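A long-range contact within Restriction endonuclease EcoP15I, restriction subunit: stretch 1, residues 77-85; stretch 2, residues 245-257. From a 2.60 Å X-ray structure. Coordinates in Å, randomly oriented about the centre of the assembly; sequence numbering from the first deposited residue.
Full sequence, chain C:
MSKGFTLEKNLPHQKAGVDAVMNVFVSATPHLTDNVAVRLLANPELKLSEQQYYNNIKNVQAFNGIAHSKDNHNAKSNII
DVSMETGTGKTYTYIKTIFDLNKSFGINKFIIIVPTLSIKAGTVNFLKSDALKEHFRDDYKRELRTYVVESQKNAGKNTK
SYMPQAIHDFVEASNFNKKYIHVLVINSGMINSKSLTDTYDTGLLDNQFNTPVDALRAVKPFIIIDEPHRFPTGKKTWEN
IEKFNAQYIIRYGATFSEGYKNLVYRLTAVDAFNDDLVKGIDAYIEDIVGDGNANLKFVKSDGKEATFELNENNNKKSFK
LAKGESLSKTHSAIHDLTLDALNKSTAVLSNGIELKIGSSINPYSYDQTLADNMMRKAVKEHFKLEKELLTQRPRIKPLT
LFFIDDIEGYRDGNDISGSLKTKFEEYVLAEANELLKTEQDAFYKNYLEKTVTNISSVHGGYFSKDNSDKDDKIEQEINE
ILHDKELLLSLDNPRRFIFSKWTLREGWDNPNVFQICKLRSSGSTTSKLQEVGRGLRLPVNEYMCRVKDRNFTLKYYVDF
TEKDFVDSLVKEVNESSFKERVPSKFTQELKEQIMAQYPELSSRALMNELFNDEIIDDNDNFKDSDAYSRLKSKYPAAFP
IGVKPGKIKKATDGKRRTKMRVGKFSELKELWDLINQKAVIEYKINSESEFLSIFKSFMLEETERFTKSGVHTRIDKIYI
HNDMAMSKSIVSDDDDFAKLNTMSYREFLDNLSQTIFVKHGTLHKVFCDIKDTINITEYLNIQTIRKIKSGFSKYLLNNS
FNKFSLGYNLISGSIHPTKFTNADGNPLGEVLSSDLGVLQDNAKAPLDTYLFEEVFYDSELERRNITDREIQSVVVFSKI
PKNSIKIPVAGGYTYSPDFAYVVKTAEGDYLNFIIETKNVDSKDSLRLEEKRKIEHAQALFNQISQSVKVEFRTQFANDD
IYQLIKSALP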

# COMPACT_ATOMS: atom_id res chain seq x y z
N SER C 77 -17.62 37.56 -9.54
CA SER C 77 -17.29 36.58 -8.49
C SER C 77 -17.92 35.24 -8.85
O SER C 77 -19.11 35.19 -9.15
N ASN C 78 -17.12 34.16 -8.82
CA ASN C 78 -17.58 32.80 -9.14
C ASN C 78 -18.05 32.04 -7.90
O ASN C 78 -18.29 30.83 -7.96
N ILE C 79 -18.24 32.77 -6.79
CA ILE C 79 -18.69 32.24 -5.53
C ILE C 79 -20.21 32.29 -5.42
O ILE C 79 -20.80 33.37 -5.43
N ILE C 80 -20.84 31.12 -5.31
CA ILE C 80 -22.29 30.95 -5.14
C ILE C 80 -22.55 30.55 -3.67
O ILE C 80 -21.83 29.70 -3.13
N ASP C 81 -23.54 31.19 -3.01
CA ASP C 81 -23.84 30.90 -1.61
C ASP C 81 -25.19 30.26 -1.35
O ASP C 81 -26.20 30.67 -1.93
N VAL C 82 -25.19 29.26 -0.46
CA VAL C 82 -26.35 28.52 -0.00
C VAL C 82 -26.34 28.60 1.52
O VAL C 82 -25.31 28.30 2.15
N SER C 83 -27.45 29.03 2.11
CA SER C 83 -27.60 29.15 3.55
C SER C 83 -28.69 28.21 4.06
O SER C 83 -29.86 28.33 3.68
N MET C 84 -28.27 27.23 4.86
CA MET C 84 -29.14 26.21 5.44
C MET C 84 -28.79 26.05 6.88
O MET C 84 -27.61 25.91 7.19
N GLU C 85 -29.79 26.06 7.76
CA GLU C 85 -29.53 25.89 9.19
C GLU C 85 -29.12 24.44 9.56
O GLU C 85 -29.32 23.51 8.77
N ASN C 245 -7.53 28.05 -8.77
CA ASN C 245 -8.21 28.73 -9.87
C ASN C 245 -9.43 27.92 -10.32
O ASN C 245 -9.53 27.44 -11.48
N ALA C 246 -10.31 27.66 -9.32
CA ALA C 246 -11.52 26.86 -9.43
C ALA C 246 -12.54 27.50 -10.38
O ALA C 246 -12.60 28.74 -10.48
N GLN C 247 -13.32 26.67 -11.10
CA GLN C 247 -14.32 27.16 -12.05
C GLN C 247 -15.37 27.98 -11.33
O GLN C 247 -15.66 29.10 -11.76
N TYR C 248 -15.91 27.45 -10.21
CA TYR C 248 -16.95 28.03 -9.34
C TYR C 248 -16.83 27.44 -7.95
O TYR C 248 -16.51 26.26 -7.80
N ILE C 249 -17.14 28.25 -6.92
CA ILE C 249 -17.10 27.86 -5.52
C ILE C 249 -18.50 27.94 -4.89
O ILE C 249 -19.08 29.03 -4.83
N ILE C 250 -19.04 26.81 -4.39
CA ILE C 250 -20.35 26.78 -3.75
C ILE C 250 -20.20 26.60 -2.23
O ILE C 250 -19.77 25.53 -1.80
N ARG C 251 -20.50 27.66 -1.43
CA ARG C 251 -20.35 27.68 0.04
C ARG C 251 -21.63 27.30 0.75
O ARG C 251 -22.70 27.82 0.40
N TYR C 252 -21.54 26.40 1.74
CA TYR C 252 -22.72 25.88 2.45
C TYR C 252 -22.57 26.01 3.92
O TYR C 252 -21.60 25.51 4.50
N GLY C 253 -23.57 26.62 4.54
CA GLY C 253 -23.55 26.78 5.98
C GLY C 253 -24.70 27.58 6.54
O GLY C 253 -25.59 28.01 5.80
N ALA C 254 -24.66 27.77 7.85
CA ALA C 254 -25.65 28.51 8.61
C ALA C 254 -25.08 29.89 9.03
O ALA C 254 -25.85 30.76 9.44
N THR C 255 -23.74 30.07 8.91
CA THR C 255 -23.04 31.30 9.28
C THR C 255 -22.17 31.88 8.15
O THR C 255 -21.26 31.22 7.64
N PHE C 256 -22.45 33.15 7.81
CA PHE C 256 -21.75 33.94 6.82
C PHE C 256 -21.39 35.25 7.55
O PHE C 256 -22.11 36.26 7.50
N SER C 257 -20.30 35.16 8.34
CA SER C 257 -19.72 36.21 9.18
C SER C 257 -18.99 37.31 8.37
O SER C 257 -18.54 38.31 8.94

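The most unusual feature of this contact is a salt bridge laid along one face of a parallel pair of strands, between two residues that are themselves direct cross-strand neighbours. Asp81 and Arg251 face each other in register, and both are buried. Asp81 takes the m rotamer, and Arg251 runs through m, t and m at its first three chi angles, so that both ends come nearer to the opposite strand than their CA-to-CB bonds would suggest. The result is a two-pronged pairing: Arg251 NE donates to Asp81 OD1 at 2.6 Å, and Arg251 NH2 donates to Asp81 OD2 at 2.8 Å, with both hydrogens pointing almost straight at their acceptors. The carboxylate meets the guanidinium at its edge, where the N-H groups lie, so each charge is answered within the buried sheet.

The framework that sets this register is the backbone ladder between the two strands. Ile80 N donates to Ile249 O at 2.8 Å and Arg251 N to Ile80 O at 3.0 Å; further along, the bond from Gly253 N to Val82 O, at 3.4 Å, is weak. In these extended strands, successive residues send their side chains to opposite faces of the sheet.

On the face of the salt bridge, Ile79 and Ile249 form the neighbouring pair. Both have chi1 in m, and Ile79 CG1 lies 4.0 Å from Ile249 CB. Beta-branched residues suit strands, and here Ile79 also adjoins the ion pair, its CG2 3.6 Å from Arg251 NE. Past the ion pair, Phe256 (chi1 m) points toward the first stretch. Its CE2 is 3.5 Å from Asp81 CG and its CE1 is 4.1 Å from Ser83 CB, while the ring presents its edge to the backbone, with CZ 3.5 Å from Val82 O. Gly253, opposite Ser83, has no side chain to add to this face.

The other face is predominantly apolar. Ile80 and Ile250, both m at chi1, pack with Ile80 CB 4.2 Å from Ile250 CG2. Val82, in t, places its CG2 at 4.2 Å from Ile250 CG2 and its CB at 3.6 Å from CD2 of Tyr252, whose m rotamer brings the ring nearer to the first strand. Tyr248, also m, extends this packing, with its CD2 4.0 Å from Ile80 CD1. The tyrosine rings suit this side because their carbon atoms can pack against branched aliphatic chains.

The two ends of the contact are more polar. Asn78 points toward the second stretch in the p rotamer, and its ND2 donates to Gln247 O at 3.0 Å. A carboxamide suits this place because it can serve a backbone carbonyl just before the regular ladder. At the far end, Glu85 starts away from its neighbour, but its t chi1 and bent chain bring OE2 to 3.1 Å from Ala254 CB, a close contact with a methyl that offers no hydrogen bond; OE2 finds its polar partner in a residue just outside the stretches.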

# COMPACT_ATOMS: atom_id res chain seq x y z
CB SER C 77 -17.81 37.07 -7.14
OG SER C 77 -17.74 36.10 -6.11
CB ASN C 78 -16.53 32.01 -9.96
CG ASN C 78 -15.16 31.84 -9.32
OD1 ASN C 78 -14.85 32.34 -8.23
ND2 ASN C 78 -14.29 31.13 -10.01
CB ILE C 79 -17.96 32.90 -4.34
CG1 ILE C 79 -16.43 32.66 -4.45
CG2 ILE C 79 -18.52 32.43 -2.99
CD1 ILE C 79 -15.57 33.60 -3.65
CB ILE C 80 -22.83 29.92 -6.17
CG1 ILE C 80 -22.46 30.34 -7.61
CG2 ILE C 80 -24.33 29.69 -6.02
CD1 ILE C 80 -22.39 29.22 -8.62
CB ASP C 81 -23.67 32.13 -0.73
CG ASP C 81 -22.25 32.65 -0.73
OD1 ASP C 81 -21.32 31.82 -0.80
OD2 ASP C 81 -22.07 33.88 -0.62
CB VAL C 82 -26.36 27.05 -0.52
CG1 VAL C 82 -27.52 26.25 0.07
CG2 VAL C 82 -26.39 26.98 -2.04
CB SER C 83 -27.85 30.60 3.97
OG SER C 83 -27.90 30.69 5.38
CB MET C 84 -28.98 24.87 4.72
CG MET C 84 -29.18 24.95 3.24
SD MET C 84 -30.02 23.50 2.66
CE MET C 84 -29.73 23.65 1.04
CB GLU C 85 -30.71 26.39 10.04
CG GLU C 85 -30.34 26.91 11.42
CD GLU C 85 -29.02 27.64 11.60
OE1 GLU C 85 -28.93 28.85 11.30
OE2 GLU C 85 -28.07 26.99 12.12
CB ASN C 245 -7.24 29.14 -11.00
CG ASN C 245 -6.19 30.15 -10.56
OD1 ASN C 245 -4.99 29.85 -10.45
ND2 ASN C 245 -6.61 31.38 -10.25
CB ALA C 246 -12.13 26.67 -8.06
CB GLN C 247 -14.96 26.02 -12.86
CG GLN C 247 -14.12 25.55 -14.04
CD GLN C 247 -14.77 24.40 -14.76
OE1 GLN C 247 -15.71 24.56 -15.54
NE2 GLN C 247 -14.27 23.20 -14.54
CB TYR C 248 -18.37 27.72 -9.88
CG TYR C 248 -18.72 28.46 -11.15
CD1 TYR C 248 -18.43 27.91 -12.40
CD2 TYR C 248 -19.34 29.70 -11.11
CE1 TYR C 248 -18.71 28.61 -13.57
CE2 TYR C 248 -19.63 30.40 -12.27
CZ TYR C 248 -19.31 29.85 -13.50
OH TYR C 248 -19.57 30.53 -14.66
CB ILE C 249 -16.02 28.66 -4.72
CG1 ILE C 249 -14.59 28.42 -5.27
CG2 ILE C 249 -16.08 28.36 -3.23
CD1 ILE C 249 -13.72 29.62 -5.24
CB ILE C 250 -21.38 25.80 -4.40
CG1 ILE C 250 -21.25 25.70 -5.94
CG2 ILE C 250 -22.80 26.26 -4.04
CD1 ILE C 250 -20.29 24.66 -6.50
CB ARG C 251 -19.83 29.03 0.56
CG ARG C 251 -18.61 29.60 -0.17
CD ARG C 251 -18.07 30.87 0.50
NE ARG C 251 -19.05 31.97 0.50
CZ ARG C 251 -18.89 33.14 1.12
NH1 ARG C 251 -17.77 33.39 1.80
NH2 ARG C 251 -19.84 34.06 1.07
CB TYR C 252 -22.94 24.40 2.11
CG TYR C 252 -23.33 24.15 0.67
CD1 TYR C 252 -22.36 24.06 -0.32
CD2 TYR C 252 -24.66 23.94 0.32
CE1 TYR C 252 -22.71 23.80 -1.64
CE2 TYR C 252 -25.02 23.68 -1.00
CZ TYR C 252 -24.04 23.63 -1.98
OH TYR C 252 -24.37 23.41 -3.29
CB ALA C 254 -26.03 27.70 9.83
CB THR C 255 -22.25 31.12 10.60
OG1 THR C 255 -23.08 30.46 11.55
CG2 THR C 255 -21.76 32.45 11.17
CB PHE C 256 -22.60 34.16 5.55
CG PHE C 256 -22.73 32.95 4.64
CD1 PHE C 256 -23.61 31.92 4.94
CD2 PHE C 256 -22.00 32.87 3.46
CE1 PHE C 256 -23.73 30.81 4.11
CE2 PHE C 256 -22.12 31.77 2.63
CZ PHE C 256 -22.99 30.75 2.95
CB SER C 257 -18.78 35.58 10.21
OG SER C 257 -17.76 34.83 9.56